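Local structure of aspartate--tRNA(Asp/Asn) ligase (Thermus thermophilus, 1N9W) at residues Val3-Leu8 and Asp38-Val43; Ala258-Phe263 and Gln399-Leu404; Val314-Arg319 and Asp331-Ser336. The protein charges both tRNA(Asp) and tRNA(Asn) with L-aspartate, first activating the amino acid with ATP and then transferring it to the acceptor end of the tRNA. All blocks are in the same frame, centred on the assembly; numbering follows the deposited sequence.

Contact 1 (Val3-Leu8 and Asp38-Val43)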
loop_
_atom_site.group_PDB
_atom_site.type_symbol
_atom_site.label_atom_id
_atom_site.label_comp_id
_atom_site.label_asym_id
_atom_site.label_seq_id
_atom_site.Cartn_x
_atom_site.Cartn_y
_atom_site.Cartn_z
ATOM N N VAL B 3 -26.589 -11.322 0.152
ATOM C CA VAL B 3 -25.803 -12.280 -0.618
ATOM C C VAL B 3 -25.266 -11.624 -1.895
ATOM O O VAL B 3 -25.982 -10.901 -2.582
ATOM C CB VAL B 3 -26.666 -13.517 -1.034
ATOM C CG1 VAL B 3 -25.802 -14.532 -1.766
ATOM C CG2 VAL B 3 -27.315 -14.146 0.193
ATOM N N LEU B 4 -23.996 -11.878 -2.195
ATOM C CA LEU B 4 -23.360 -11.353 -3.392
ATOM C C LEU B 4 -23.735 -12.239 -4.580
ATOM O O LEU B 4 -24.038 -13.423 -4.413
ATOM C CB LEU B 4 -21.847 -11.359 -3.221
ATOM C CG LEU B 4 -21.242 -10.221 -2.396
ATOM C CD1 LEU B 4 -19.797 -10.557 -1.977
ATOM C CD2 LEU B 4 -21.269 -8.961 -3.247
ATOM N N VAL B 5 -23.712 -11.663 -5.774
ATOM C CA VAL B 5 -24.030 -12.402 -6.985
ATOM C C VAL B 5 -23.182 -13.677 -7.138
ATOM O O VAL B 5 -23.682 -14.716 -7.563
ATOM C CB VAL B 5 -23.843 -11.505 -8.230
ATOM C CG1 VAL B 5 -23.968 -12.340 -9.516
ATOM C CG2 VAL B 5 -24.888 -10.389 -8.218
ATOM N N ARG B 6 -21.908 -13.612 -6.774
ATOM C CA ARG B 6 -21.067 -14.791 -6.927
ATOM C C ARG B 6 -21.431 -15.958 -6.004
ATOM O O ARG B 6 -21.146 -17.104 -6.328
ATOM C CB ARG B 6 -19.585 -14.439 -6.753
ATOM C CG ARG B 6 -19.197 -13.888 -5.395
ATOM C CD ARG B 6 -17.686 -13.899 -5.240
ATOM N NE ARG B 6 -17.282 -13.101 -4.081
ATOM C CZ ARG B 6 -16.690 -11.911 -4.170
ATOM N NH1 ARG B 6 -16.418 -11.385 -5.365
ATOM N NH2 ARG B 6 -16.402 -11.245 -3.067
ATOM N N ASP B 7 -22.074 -15.680 -4.875
ATOM C CA ASP B 7 -22.421 -16.747 -3.953
ATOM C C ASP B 7 -23.859 -17.236 -4.098
ATOM O O ASP B 7 -24.303 -18.123 -3.368
ATOM C CB ASP B 7 -22.168 -16.284 -2.517
ATOM C CG ASP B 7 -20.756 -15.797 -2.311
ATOM O OD1 ASP B 7 -19.819 -16.525 -2.693
ATOM O OD2 ASP B 7 -20.575 -14.677 -1.769
ATOM N N LEU B 8 -24.594 -16.667 -5.044
ATOM C CA LEU B 8 -25.979 -17.068 -5.215
ATOM C C LEU B 8 -26.149 -18.564 -5.505
ATOM O O LEU B 8 -27.171 -19.146 -5.148
ATOM C CB LEU B 8 -26.652 -16.228 -6.307
ATOM C CG LEU B 8 -26.813 -14.737 -5.994
ATOM C CD1 LEU B 8 -27.381 -14.030 -7.229
ATOM C CD2 LEU B 8 -27.738 -14.533 -4.783
ATOM N N ASP B 38 -23.482 -6.267 -8.723
ATOM C CA ASP B 38 -22.807 -5.814 -7.534
ATOM C C ASP B 38 -21.305 -5.948 -7.813
ATOM O O ASP B 38 -20.918 -6.180 -8.963
ATOM C CB ASP B 38 -23.301 -6.550 -6.251
ATOM C CG ASP B 38 -23.126 -8.057 -6.301
ATOM O OD1 ASP B 38 -22.217 -8.525 -7.015
ATOM O OD2 ASP B 38 -23.874 -8.773 -5.579
ATOM N N ARG B 39 -20.470 -5.759 -6.798
ATOM C CA ARG B 39 -19.037 -5.825 -7.006
ATOM C C ARG B 39 -18.557 -7.186 -7.482
ATOM O O ARG B 39 -17.426 -7.324 -7.945
ATOM C CB ARG B 39 -18.287 -5.408 -5.726
ATOM C CG ARG B 39 -18.601 -6.234 -4.473
ATOM C CD ARG B 39 -17.844 -5.683 -3.259
ATOM N NE ARG B 39 -17.887 -6.564 -2.107
ATOM C CZ ARG B 39 -18.854 -6.575 -1.198
ATOM N NH1 ARG B 39 -19.876 -5.739 -1.303
ATOM N NH2 ARG B 39 -18.795 -7.429 -0.187
ATOM N N SER B 40 -19.421 -8.192 -7.391
ATOM C CA SER B 40 -19.034 -9.555 -7.793
ATOM C C SER B 40 -19.652 -10.045 -9.101
ATOM O O SER B 40 -19.332 -11.139 -9.555
ATOM C CB SER B 40 -19.372 -10.557 -6.686
ATOM O OG SER B 40 -20.769 -10.771 -6.620
ATOM N N GLY B 41 -20.529 -9.253 -9.714
ATOM C CA GLY B 41 -21.115 -9.695 -10.972
ATOM C C GLY B 41 -22.519 -9.195 -11.256
ATOM O O GLY B 41 -22.992 -8.243 -10.629
ATOM N N VAL B 42 -23.188 -9.830 -12.219
ATOM C CA VAL B 42 -24.548 -9.437 -12.570
ATOM C C VAL B 42 -25.531 -10.595 -12.437
ATOM O O VAL B 42 -25.192 -11.755 -12.680
ATOM C CB VAL B 42 -24.656 -8.883 -14.028
ATOM C CG1 VAL B 42 -23.718 -7.691 -14.214
ATOM C CG2 VAL B 42 -24.332 -9.981 -15.040
ATOM N N VAL B 43 -26.748 -10.264 -12.039
ATOM C CA VAL B 43 -27.788 -11.261 -11.895
ATOM C C VAL B 43 -29.121 -10.730 -12.426
ATOM O O VAL B 43 -29.444 -9.542 -12.277
ATOM C CB VAL B 43 -27.960 -11.700 -10.416
ATOM C CG1 VAL B 43 -28.475 -10.531 -9.558
ATOM C CG2 VAL B 43 -28.909 -12.880 -10.341
HETATM O O HOH W 1 -25.869 -8.431 -3.532
HETATM O O HOH W 2 -15.961 -8.423 -3.629
#
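V5 lays its CG2 methyl against the carboxylate of D38, 3.3 Å from D38 OD2. That same OD2 accepts the backbone N-H of V5 at 2.9 Å through its syn lone pair, which fixes the carboxylate against the backbone at V5. The other branch of V5, CG1, is anti to its own backbone N (chi1 171°) and ends 3.4 Å from V42 O. D38 OD1 is gripped twice by S40, from its backbone N and from OG, both reaching it from one face of the carboxylate plane. The bond from S40 N makes an Asx turn inside the type I turn D38-G41, which joins two antiparallel strands of the OB-fold anticodon-binding domain. S40 OG donates to D38 OD1 at 2.7 Å and accepts R6 N at 3.1 Å, linking the carboxylate to the N-terminal segment. Deeper in, V43 CG1 packs on V5 CG2, and V43 CG2 lies 3.7 Å from L8 CD1; L18 of strand 15-28 touches both L8 and V43. On the outer side, L4 CD2 sits over the centre of the R39 guanidinium. R39 pairs with E191 and D143 of the second subunit, and R6 also reaches that D143.

Contact 2 (Ala258-Phe263 and Gln399-Leu404)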
loop_
_atom_site.group_PDB
_atom_site.type_symbol
_atom_site.label_atom_id
_atom_site.label_comp_id
_atom_site.label_asym_id
_atom_site.label_seq_id
_atom_site.Cartn_x
_atom_site.Cartn_y
_atom_site.Cartn_z
ATOM N N ALA B 258 -8.198 -12.571 -20.922
ATOM C CA ALA B 258 -6.759 -12.437 -21.109
ATOM C C ALA B 258 -6.073 -13.801 -21.088
ATOM O O ALA B 258 -6.407 -14.650 -20.260
ATOM C CB ALA B 258 -6.176 -11.546 -20.011
ATOM N N THR B 259 -5.125 -14.019 -21.995
ATOM C CA THR B 259 -4.392 -15.285 -22.026
ATOM C C THR B 259 -3.246 -15.163 -21.016
ATOM O O THR B 259 -2.502 -14.182 -21.030
ATOM C CB THR B 259 -3.803 -15.572 -23.430
ATOM O OG1 THR B 259 -2.864 -14.548 -23.779
ATOM C CG2 THR B 259 -4.906 -15.623 -24.474
ATOM N N TRP B 260 -3.093 -16.154 -20.145
ATOM C CA TRP B 260 -2.046 -16.088 -19.130
ATOM C C TRP B 260 -0.642 -16.303 -19.679
ATOM O O TRP B 260 -0.423 -17.147 -20.546
ATOM C CB TRP B 260 -2.328 -17.094 -18.012
ATOM C CG TRP B 260 -1.955 -16.571 -16.652
ATOM C CD1 TRP B 260 -1.062 -17.120 -15.778
ATOM C CD2 TRP B 260 -2.478 -15.400 -16.008
ATOM N NE1 TRP B 260 -0.988 -16.359 -14.636
ATOM C CE2 TRP B 260 -1.832 -15.289 -14.757
ATOM C CE3 TRP B 260 -3.397 -14.412 -16.386
ATOM C CZ2 TRP B 260 -2.116 -14.255 -13.858
ATOM C CZ3 TRP B 260 -3.675 -13.382 -15.493
ATOM C CH2 TRP B 260 -3.022 -13.304 -14.252
ATOM N N PRO B 261 0.334 -15.529 -19.175
ATOM C CA PRO B 261 1.738 -15.604 -19.594
ATOM C C PRO B 261 2.404 -16.906 -19.174
ATOM O O PRO B 261 1.826 -17.714 -18.441
ATOM C CB PRO B 261 2.382 -14.410 -18.887
ATOM C CG PRO B 261 1.239 -13.485 -18.634
ATOM C CD PRO B 261 0.140 -14.419 -18.230
ATOM N N SER B 262 3.633 -17.097 -19.646
ATOM C CA SER B 262 4.418 -18.275 -19.305
ATOM C C SER B 262 4.960 -18.058 -17.894
ATOM O O SER B 262 5.129 -16.919 -17.459
ATOM C CB SER B 262 5.569 -18.442 -20.305
ATOM O OG SER B 262 6.268 -17.223 -20.510
ATOM N N PHE B 263 5.232 -19.144 -17.183
ATOM C CA PHE B 263 5.723 -19.044 -15.815
ATOM C C PHE B 263 7.029 -18.265 -15.709
ATOM O O PHE B 263 8.009 -18.581 -16.382
ATOM C CB PHE B 263 5.920 -20.431 -15.215
ATOM C CG PHE B 263 5.935 -20.438 -13.721
ATOM C CD1 PHE B 263 4.754 -20.262 -13.005
ATOM C CD2 PHE B 263 7.126 -20.610 -13.024
ATOM C CE1 PHE B 263 4.754 -20.257 -11.612
ATOM C CE2 PHE B 263 7.140 -20.606 -11.628
ATOM C CZ PHE B 263 5.948 -20.430 -10.921
ATOM N N GLN B 399 -1.449 -4.068 -17.746
ATOM C CA GLN B 399 -1.869 -3.863 -19.126
ATOM C C GLN B 399 -1.505 -5.060 -19.999
ATOM O O GLN B 399 -2.366 -5.678 -20.630
ATOM C CB GLN B 399 -1.198 -2.615 -19.693
ATOM C CG GLN B 399 -1.676 -2.219 -21.073
ATOM C CD GLN B 399 -0.532 -1.808 -21.974
ATOM O OE1 GLN B 399 0.404 -1.132 -21.542
ATOM N NE2 GLN B 399 -0.601 -2.210 -23.238
ATOM N N LYS B 400 -0.219 -5.380 -20.034
ATOM C CA LYS B 400 0.257 -6.489 -20.836
ATOM C C LYS B 400 -0.266 -7.842 -20.377
ATOM O O LYS B 400 -0.480 -8.745 -21.190
ATOM C CB LYS B 400 1.789 -6.479 -20.876
ATOM C CG LYS B 400 2.332 -5.500 -21.899
ATOM C CD LYS B 400 1.895 -5.936 -23.300
ATOM C CE LYS B 400 2.214 -4.901 -24.353
ATOM N NZ LYS B 400 1.903 -5.415 -25.711
ATOM N N LEU B 401 -0.495 -7.980 -19.078
ATOM C CA LEU B 401 -1.003 -9.232 -18.519
ATOM C C LEU B 401 -2.428 -9.498 -18.983
ATOM O O LEU B 401 -2.798 -10.637 -19.261
ATOM C CB LEU B 401 -0.988 -9.166 -16.991
ATOM C CG LEU B 401 -1.408 -10.423 -16.225
ATOM C CD1 LEU B 401 -0.341 -11.492 -16.387
ATOM C CD2 LEU B 401 -1.584 -10.098 -14.741
ATOM N N LEU B 402 -3.227 -8.440 -19.063
ATOM C CA LEU B 402 -4.623 -8.578 -19.453
ATOM C C LEU B 402 -4.925 -8.323 -20.927
ATOM O O LEU B 402 -6.084 -8.377 -21.344
ATOM C CB LEU B 402 -5.481 -7.658 -18.582
ATOM C CG LEU B 402 -5.334 -7.942 -17.088
ATOM C CD1 LEU B 402 -6.094 -6.912 -16.273
ATOM C CD2 LEU B 402 -5.829 -9.347 -16.799
ATOM N N GLY B 403 -3.888 -8.040 -21.713
ATOM C CA GLY B 403 -4.073 -7.792 -23.131
ATOM C C GLY B 403 -4.918 -6.564 -23.398
ATOM O O GLY B 403 -5.791 -6.571 -24.262
ATOM N N LEU B 404 -4.652 -5.496 -22.659
ATOM C CA LEU B 404 -5.419 -4.271 -22.818
ATOM C C LEU B 404 -4.818 -3.351 -23.878
ATOM O O LEU B 404 -3.608 -3.367 -24.114
ATOM C CB LEU B 404 -5.493 -3.541 -21.475
ATOM C CG LEU B 404 -5.843 -4.424 -20.270
ATOM C CD1 LEU B 404 -5.614 -3.650 -18.984
ATOM C CD2 LEU B 404 -7.275 -4.905 -20.371
#
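L401 meets W260 and P261 through its branched end, and its CD1 makes a CH-pi contact with W260. The CD1 methyl of L401 stands 3.9 Å from the centroid of the W260 six-membered ring, only 14° off the ring normal. P261 CD lies over the same face of the indole, also offset toward the rim, so the leucine methyl fits beside a proline already resting on the tryptophan.

Plain apolar packing extends this. L401 CG is anti to its backbone N (chi1 -176°), which brings it 3.8 Å from both W260 CZ3 and W260 CH2. L401 CD2 comes within 3.5 Å of W260 CH2. The fit is tight at the proline, with P261 CG 3.4 Å from L401 CD1, and again at the other end, where A258 CB presses to 3.4 Å from L402 CA. A258 CB also touches L402 CD2. Behind the leucines, L401 rests on L131 and L402 on V127, both of helix 119-141.

Polar ties between the two segments run through a third party: R342 donates to T259 O with NH2 and to K400 O with NH1. Within 399-404, L404 N bonds back to Q399 O at 3.1 Å, spanning G403, whose positive phi turns the chain out of the helix.

Helix 394-402 follows strand 387-393 in the strand-helix pairing of class II synthetase motif 3. R396, predicted to bind ATP, lies near its start, whereas the loop 258-263 packs on its far end.

Contact 3 (Val314-Arg319 and Asp331-Ser336)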
loop_
_atom_site.group_PDB
_atom_site.type_symbol
_atom_site.label_atom_id
_atom_site.label_comp_id
_atom_site.label_asym_id
_atom_site.label_seq_id
_atom_site.Cartn_x
_atom_site.Cartn_y
_atom_site.Cartn_z
ATOM N N VAL B 314 17.157 -8.131 -20.018
ATOM C CA VAL B 314 18.208 -7.494 -20.808
ATOM C C VAL B 314 19.252 -7.028 -19.794
ATOM O O VAL B 314 19.023 -6.076 -19.050
ATOM C CB VAL B 314 17.679 -6.271 -21.590
ATOM C CG1 VAL B 314 18.786 -5.681 -22.448
ATOM C CG2 VAL B 314 16.509 -6.681 -22.463
ATOM N N THR B 315 20.397 -7.705 -19.779
ATOM C CA THR B 315 21.466 -7.404 -18.835
ATOM C C THR B 315 22.657 -6.641 -19.401
ATOM O O THR B 315 22.801 -6.494 -20.611
ATOM C CB THR B 315 22.008 -8.690 -18.211
ATOM O OG1 THR B 315 22.515 -9.530 -19.252
ATOM C CG2 THR B 315 20.907 -9.431 -17.462
ATOM N N ARG B 316 23.515 -6.177 -18.492
ATOM C CA ARG B 316 24.733 -5.433 -18.819
ATOM C C ARG B 316 24.544 -4.279 -19.797
ATOM O O ARG B 316 24.797 -4.420 -20.991
ATOM C CB ARG B 316 25.803 -6.385 -19.365
ATOM C CG ARG B 316 26.318 -7.411 -18.362
ATOM C CD ARG B 316 27.028 -6.757 -17.185
ATOM N NE ARG B 316 27.535 -7.743 -16.235
ATOM C CZ ARG B 316 28.475 -8.642 -16.520
ATOM N NH1 ARG B 316 29.018 -8.679 -17.730
ATOM N NH2 ARG B 316 28.868 -9.508 -15.594
ATOM N N TYR B 317 24.114 -3.132 -19.283
ATOM C CA TYR B 317 23.920 -1.946 -20.110
ATOM C C TYR B 317 25.177 -1.079 -20.067
ATOM O O TYR B 317 25.928 -1.118 -19.093
ATOM C CB TYR B 317 22.730 -1.125 -19.607
ATOM C CG TYR B 317 21.374 -1.607 -20.074
ATOM C CD1 TYR B 317 20.867 -2.842 -19.671
ATOM C CD2 TYR B 317 20.593 -0.818 -20.917
ATOM C CE1 TYR B 317 19.614 -3.279 -20.097
ATOM C CE2 TYR B 317 19.342 -1.245 -21.350
ATOM C CZ TYR B 317 18.859 -2.476 -20.938
ATOM O OH TYR B 317 17.627 -2.906 -21.368
ATOM N N PRO B 318 25.428 -0.295 -21.132
ATOM C CA PRO B 318 26.603 0.586 -21.203
ATOM C C PRO B 318 26.557 1.648 -20.103
ATOM O O PRO B 318 25.514 2.252 -19.865
ATOM C CB PRO B 318 26.484 1.206 -22.593
ATOM C CG PRO B 318 25.820 0.126 -23.381
ATOM C CD PRO B 318 24.740 -0.344 -22.435
ATOM N N ARG B 319 27.682 1.880 -19.439
ATOM C CA ARG B 319 27.720 2.872 -18.378
ATOM C C ARG B 319 27.120 4.205 -18.806
ATOM O O ARG B 319 26.523 4.917 -17.995
ATOM C CB ARG B 319 29.152 3.108 -17.903
ATOM C CG ARG B 319 29.747 1.978 -17.094
ATOM C CD ARG B 319 30.999 2.471 -16.395
ATOM N NE ARG B 319 30.715 3.667 -15.602
ATOM C CZ ARG B 319 31.644 4.420 -15.017
ATOM N NH1 ARG B 319 32.926 4.106 -15.133
ATOM N NH2 ARG B 319 31.289 5.486 -14.314
ATOM N N ASP B 331 34.298 -3.512 -18.314
ATOM C CA ASP B 331 34.199 -3.932 -19.703
ATOM C C ASP B 331 33.273 -2.924 -20.360
ATOM O O ASP B 331 32.802 -3.115 -21.481
ATOM C CB ASP B 331 33.651 -5.368 -19.810
ATOM C CG ASP B 331 32.297 -5.537 -19.151
ATOM O OD1 ASP B 331 32.016 -4.819 -18.168
ATOM O OD2 ASP B 331 31.522 -6.409 -19.597
ATOM N N GLY B 332 33.035 -1.836 -19.631
ATOM C CA GLY B 332 32.180 -0.769 -20.114
ATOM C C GLY B 332 30.732 -0.874 -19.670
ATOM O O GLY B 332 30.005 0.119 -19.682
ATOM N N THR B 333 30.314 -2.073 -19.271
ATOM C CA THR B 333 28.935 -2.297 -18.844
ATOM C C THR B 333 28.668 -1.914 -17.390
ATOM O O THR B 333 29.462 -1.215 -16.755
ATOM C CB THR B 333 28.520 -3.777 -19.041
ATOM O OG1 THR B 333 29.302 -4.619 -18.186
ATOM C CG2 THR B 333 28.726 -4.203 -20.486
ATOM N N THR B 334 27.528 -2.374 -16.883
ATOM C CA THR B 334 27.105 -2.120 -15.509
ATOM C C THR B 334 26.274 -3.300 -15.025
ATOM O O THR B 334 25.799 -4.103 -15.826
ATOM C CB THR B 334 26.239 -0.844 -15.407
ATOM O OG1 THR B 334 25.214 -0.879 -16.405
ATOM C CG2 THR B 334 27.087 0.397 -15.597
ATOM N N ARG B 335 26.106 -3.404 -13.711
ATOM C CA ARG B 335 25.320 -4.483 -13.127
ATOM C C ARG B 335 23.847 -4.093 -13.080
ATOM O O ARG B 335 23.193 -4.198 -12.041
ATOM C CB ARG B 335 25.816 -4.795 -11.718
ATOM C CG ARG B 335 27.215 -5.361 -11.681
ATOM C CD ARG B 335 27.615 -5.697 -10.261
ATOM N NE ARG B 335 28.942 -6.295 -10.207
ATOM C CZ ARG B 335 29.529 -6.703 -9.090
ATOM N NH1 ARG B 335 28.904 -6.578 -7.927
ATOM N NH2 ARG B 335 30.742 -7.238 -9.137
ATOM N N SER B 336 23.339 -3.637 -14.219
ATOM C CA SER B 336 21.951 -3.222 -14.340
ATOM C C SER B 336 21.190 -4.192 -15.239
ATOM O O SER B 336 21.797 -5.000 -15.947
ATOM C CB SER B 336 21.881 -1.811 -14.926
ATOM O OG SER B 336 22.512 -1.764 -16.194
#
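T334 and Y317 make the tight centre of this contact. The T334 hydroxyl, OG1, donates to Y317 O at 2.8 Å from above the carbonyl plane, 38° out of it, and in turn accepts S336 OG at 2.9 Å. On its other branch, T334 CG2 presses on the aliphatic chain of R319, 3.4 Å from R319 CG. T333 CA adds a C-H...O contact to Y317 O, and R319 N donates to G332 O in a nearly straight bond of 2.9 Å. R316 bends at chi2 (-64°), and its CD also packs closely, 3.2 Å from T334 O. An alanine in place of T334 would probably leave Y317 O without its hydroxyl donor, S336 OG without this acceptor and a gap beside R319 CG. The two segments lead out of strand 311-315 and into strand 336-341, antiparallel neighbours in the central sheet of the class II catalytic domain. R322 makes a cation-pi contact with the Y317 ring. The solvent side, at exposed D331 and G332, is looser: R316 NH1 stays 3.9 Å from D331 OD2, a long ion pair with the guanidinium and carboxylate planes 88° apart. R316 NH2 has a stronger partner in E329, while D331 OD1 accepts the T333 hydroxyl.

Contact 1 belongs to the N-terminal OB-fold domain, which carries the residues that interact with tRNA; contacts 2 and 3 lie in the class II catalytic domain, with its predicted ATP and aspartate sites. Their centres are strung out: about 25 Å from contact 1 to contact 2, about 29 Å from contact 2 to contact 3, and about 51 Å between contacts 1 and 3, on opposite sides of the chain's centre. Along the sequence contact 1 closes first; contact 3 is then nested inside the loop closed by contact 2. Strands 311-315 and 336-341 tie the last two together, W311 and F341 adjoining contact 2, T315 and S336 contact 3. Contact 1 alone reaches the second subunit.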